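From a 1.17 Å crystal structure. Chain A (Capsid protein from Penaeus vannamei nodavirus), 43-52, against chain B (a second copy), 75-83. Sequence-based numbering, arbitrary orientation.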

# COMPACT_ATOMS: atom_id res chain seq x y z
N PRO A 43 -2.86 -2.47 0.49
CA PRO A 43 -2.34 -2.77 1.86
C PRO A 43 -1.65 -1.62 2.55
O PRO A 43 -1.10 -0.73 1.89
CB PRO A 43 -1.34 -3.87 1.58
CG PRO A 43 -0.82 -3.56 0.21
CD PRO A 43 -1.99 -3.04 -0.56
N ALA A 44 -1.67 -1.65 3.88
CA ALA A 44 -0.93 -0.67 4.65
C ALA A 44 -0.76 -1.17 6.08
O ALA A 44 -1.62 -1.94 6.56
CB ALA A 44 -1.65 0.63 4.70
N PHE A 45 0.25 -0.73 6.81
CA PHE A 45 0.35 -1.00 8.22
C PHE A 45 1.26 -0.01 8.83
O PHE A 45 2.11 0.62 8.18
CB PHE A 45 0.82 -2.45 8.51
CG PHE A 45 2.11 -2.84 7.87
CD1 PHE A 45 3.34 -2.36 8.40
CD2 PHE A 45 2.12 -3.59 6.72
CE1 PHE A 45 4.51 -2.69 7.78
CE2 PHE A 45 3.33 -3.91 6.16
CZ PHE A 45 4.52 -3.45 6.65
N LEU A 46 1.16 0.14 10.17
CA LEU A 46 1.78 1.23 10.89
C LEU A 46 2.52 0.75 12.08
O LEU A 46 1.94 0.18 13.00
CB LEU A 46 0.69 2.24 11.28
CG LEU A 46 1.19 3.47 12.03
CD1 LEU A 46 2.11 4.33 11.15
CD2 LEU A 46 0.01 4.29 12.53
N GLU A 47 3.82 1.04 12.13
CA GLU A 47 4.63 0.87 13.36
C GLU A 47 4.53 -0.50 13.96
O GLU A 47 4.35 -0.66 15.18
CB GLU A 47 4.32 1.96 14.34
CG GLU A 47 4.71 3.32 13.79
CD GLU A 47 4.26 4.51 14.65
OE1 GLU A 47 4.70 5.63 14.28
OE2 GLU A 47 3.56 4.34 15.61
N GLN A 48 4.71 -1.55 13.16
CA GLN A 48 4.57 -2.91 13.63
C GLN A 48 5.92 -3.51 13.91
O GLN A 48 6.93 -3.23 13.25
CB GLN A 48 3.83 -3.77 12.57
CG GLN A 48 2.45 -3.39 12.32
CD GLN A 48 1.64 -3.49 13.58
OE1 GLN A 48 1.57 -4.58 14.19
NE2 GLN A 48 1.06 -2.42 13.98
N ASN A 49 5.99 -4.39 14.90
CA ASN A 49 7.15 -5.17 15.22
C ASN A 49 6.89 -6.61 14.77
O ASN A 49 6.26 -7.37 15.54
CB ASN A 49 7.58 -5.04 16.69
CG ASN A 49 8.83 -5.86 16.93
OD1 ASN A 49 9.27 -6.67 16.17
ND2 ASN A 49 9.44 -5.53 18.11
N PHE A 50 7.33 -6.99 13.57
CA PHE A 50 7.09 -8.30 13.03
C PHE A 50 8.04 -9.34 13.56
O PHE A 50 7.90 -10.53 13.25
CB PHE A 50 7.16 -8.24 11.48
CG PHE A 50 6.06 -7.43 10.84
CD1 PHE A 50 4.79 -7.90 10.73
CD2 PHE A 50 6.34 -6.17 10.27
CE1 PHE A 50 3.78 -7.19 10.13
CE2 PHE A 50 5.34 -5.47 9.64
CZ PHE A 50 4.07 -5.97 9.59
N GLN A 51 8.93 -8.90 14.42
CA GLN A 51 9.88 -9.83 15.13
C GLN A 51 9.59 -9.85 16.58
O GLN A 51 10.52 -10.29 17.33
CB GLN A 51 11.31 -9.45 14.82
CG GLN A 51 11.62 -9.55 13.37
CD GLN A 51 13.00 -8.97 13.06
OE1 GLN A 51 13.66 -8.30 13.93
NE2 GLN A 51 13.41 -9.16 11.82
N SER A 52 8.38 -9.55 17.02
CA SER A 52 7.99 -9.54 18.43
C SER A 52 7.89 -10.95 18.99
O SER A 52 7.75 -11.09 20.26
CB SER A 52 6.78 -8.79 18.67
OG SER A 52 5.70 -9.31 17.80
N ASP B 75 12.51 -0.34 9.57
CA ASP B 75 13.10 -0.63 10.91
C ASP B 75 12.47 -1.92 11.43
O ASP B 75 11.25 -1.98 11.58
CB ASP B 75 12.84 0.51 11.83
CG ASP B 75 13.54 0.42 13.21
OD1 ASP B 75 13.67 -0.72 13.70
OD2 ASP B 75 13.85 1.49 13.72
N PRO B 76 13.27 -2.91 11.78
CA PRO B 76 12.63 -4.15 12.23
C PRO B 76 11.88 -4.03 13.52
O PRO B 76 10.97 -4.89 13.86
CB PRO B 76 13.79 -5.11 12.44
CG PRO B 76 15.01 -4.47 12.07
CD PRO B 76 14.70 -3.05 11.60
N THR B 77 12.08 -3.00 14.31
CA THR B 77 11.29 -2.75 15.54
C THR B 77 10.08 -1.93 15.38
O THR B 77 9.23 -1.84 16.31
CB THR B 77 12.25 -2.10 16.67
OG1 THR B 77 12.54 -0.75 16.35
CG2 THR B 77 13.46 -2.88 16.69
N VAL B 78 9.93 -1.26 14.22
CA VAL B 78 8.89 -0.34 14.06
C VAL B 78 8.73 -0.15 12.57
O VAL B 78 9.24 0.83 11.96
CB VAL B 78 9.05 0.97 14.87
CG1 VAL B 78 10.38 1.69 14.59
CG2 VAL B 78 7.85 1.85 14.74
N THR B 79 8.10 -1.12 11.94
CA THR B 79 8.03 -1.16 10.43
C THR B 79 6.75 -0.54 9.98
O THR B 79 5.65 -0.89 10.49
CB THR B 79 8.07 -2.60 10.00
OG1 THR B 79 9.13 -3.33 10.62
CG2 THR B 79 8.26 -2.67 8.52
N THR B 80 6.83 0.42 9.07
CA THR B 80 5.66 1.12 8.53
C THR B 80 5.66 1.07 7.02
O THR B 80 6.71 1.39 6.41
CB THR B 80 5.67 2.56 9.00
OG1 THR B 80 5.52 2.59 10.42
CG2 THR B 80 4.62 3.41 8.39
N VAL B 81 4.53 0.73 6.44
CA VAL B 81 4.30 0.91 4.98
C VAL B 81 2.93 1.52 4.92
O VAL B 81 1.93 0.78 4.98
CB VAL B 81 4.44 -0.37 4.23
CG1 VAL B 81 4.22 -0.12 2.74
CG2 VAL B 81 5.83 -1.01 4.40
N SER B 82 2.83 2.85 4.91
CA SER B 82 1.53 3.46 5.16
C SER B 82 1.48 4.85 4.54
O SER B 82 2.50 5.38 4.02
CB SER B 82 1.31 3.53 6.65
OG SER B 82 -0.09 3.70 6.91
N GLY B 83 0.32 5.44 4.64
CA GLY B 83 0.04 6.74 4.05
C GLY B 83 -0.44 6.68 2.66
O GLY B 83 -0.14 5.74 1.93
O HOH W 1 6.35 -1.54 17.04
O HOH W 2 5.69 5.57 11.31
O HOH W 3 9.19 -2.90 18.86
O HOH W 4 9.32 -5.65 12.04

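Two copies of the capsid protein meet through antiparallel backbone pairing, burying 617 Å² between the two stretches. Phe A45 and Val B81 form a hydrogen-bonded pair, Phe A45 N to Val B81 O at 2.9 Å and Val B81 N to Phe A45 O at 3.0 Å. A second pair joins Gln A48 and Thr B79, with Gln A48 N to Thr B79 O at 2.9 Å and Thr B79 N to Gln A48 O at 2.7 Å, both nearly straight. Between these pairs chain A spends one residue more than chain B, a beta bulge at which the chain turns a corner at Glu A47. There the amide of Glu A47 takes a side-chain acceptor instead of a carbonyl: Glu A47 N donates to Thr B80 OG1 at 2.9 Å. Within chain A, Gln A48 NE2 donates to Leu A46 O at 2.9 Å, bridging the corner.

Side-chain contact centres on the Phe A45 ring. Val B81 CB lies over one face, 4.3 Å from the ring centroid in a CH-pi contact, and Val B81 CG2 reaches Phe A45 CZ at 3.6 Å. At the ring edge, where the C-H groups carry slight positive charge, the polar Thr B79 O sits 3.4 Å from Phe A45 CD1. Thr B79 CB also meets the edge of the Phe A50 ring, 4.0 Å from Phe A50 CE2. At the corner, Glu A47 CB packs on Val B78 CG2 at 3.6 Å.

Beyond the direct backbone pairs, water bridges polar atoms of the two chains. Water 1 donates to Glu A47 O (2.9 Å) and Thr B77 O (3.0 Å); water 3 accepts from Asn A49 ND2 (2.7 Å) and donates to Thr B77 O (2.8 Å). Water 4 accepts from Phe A50 N (2.8 Å) and donates to Pro B76 O (2.6 Å) and Thr B79 OG1 (2.7 Å), linking the type I turns Asn A49–Ser A52 and Asp B75–Val B78.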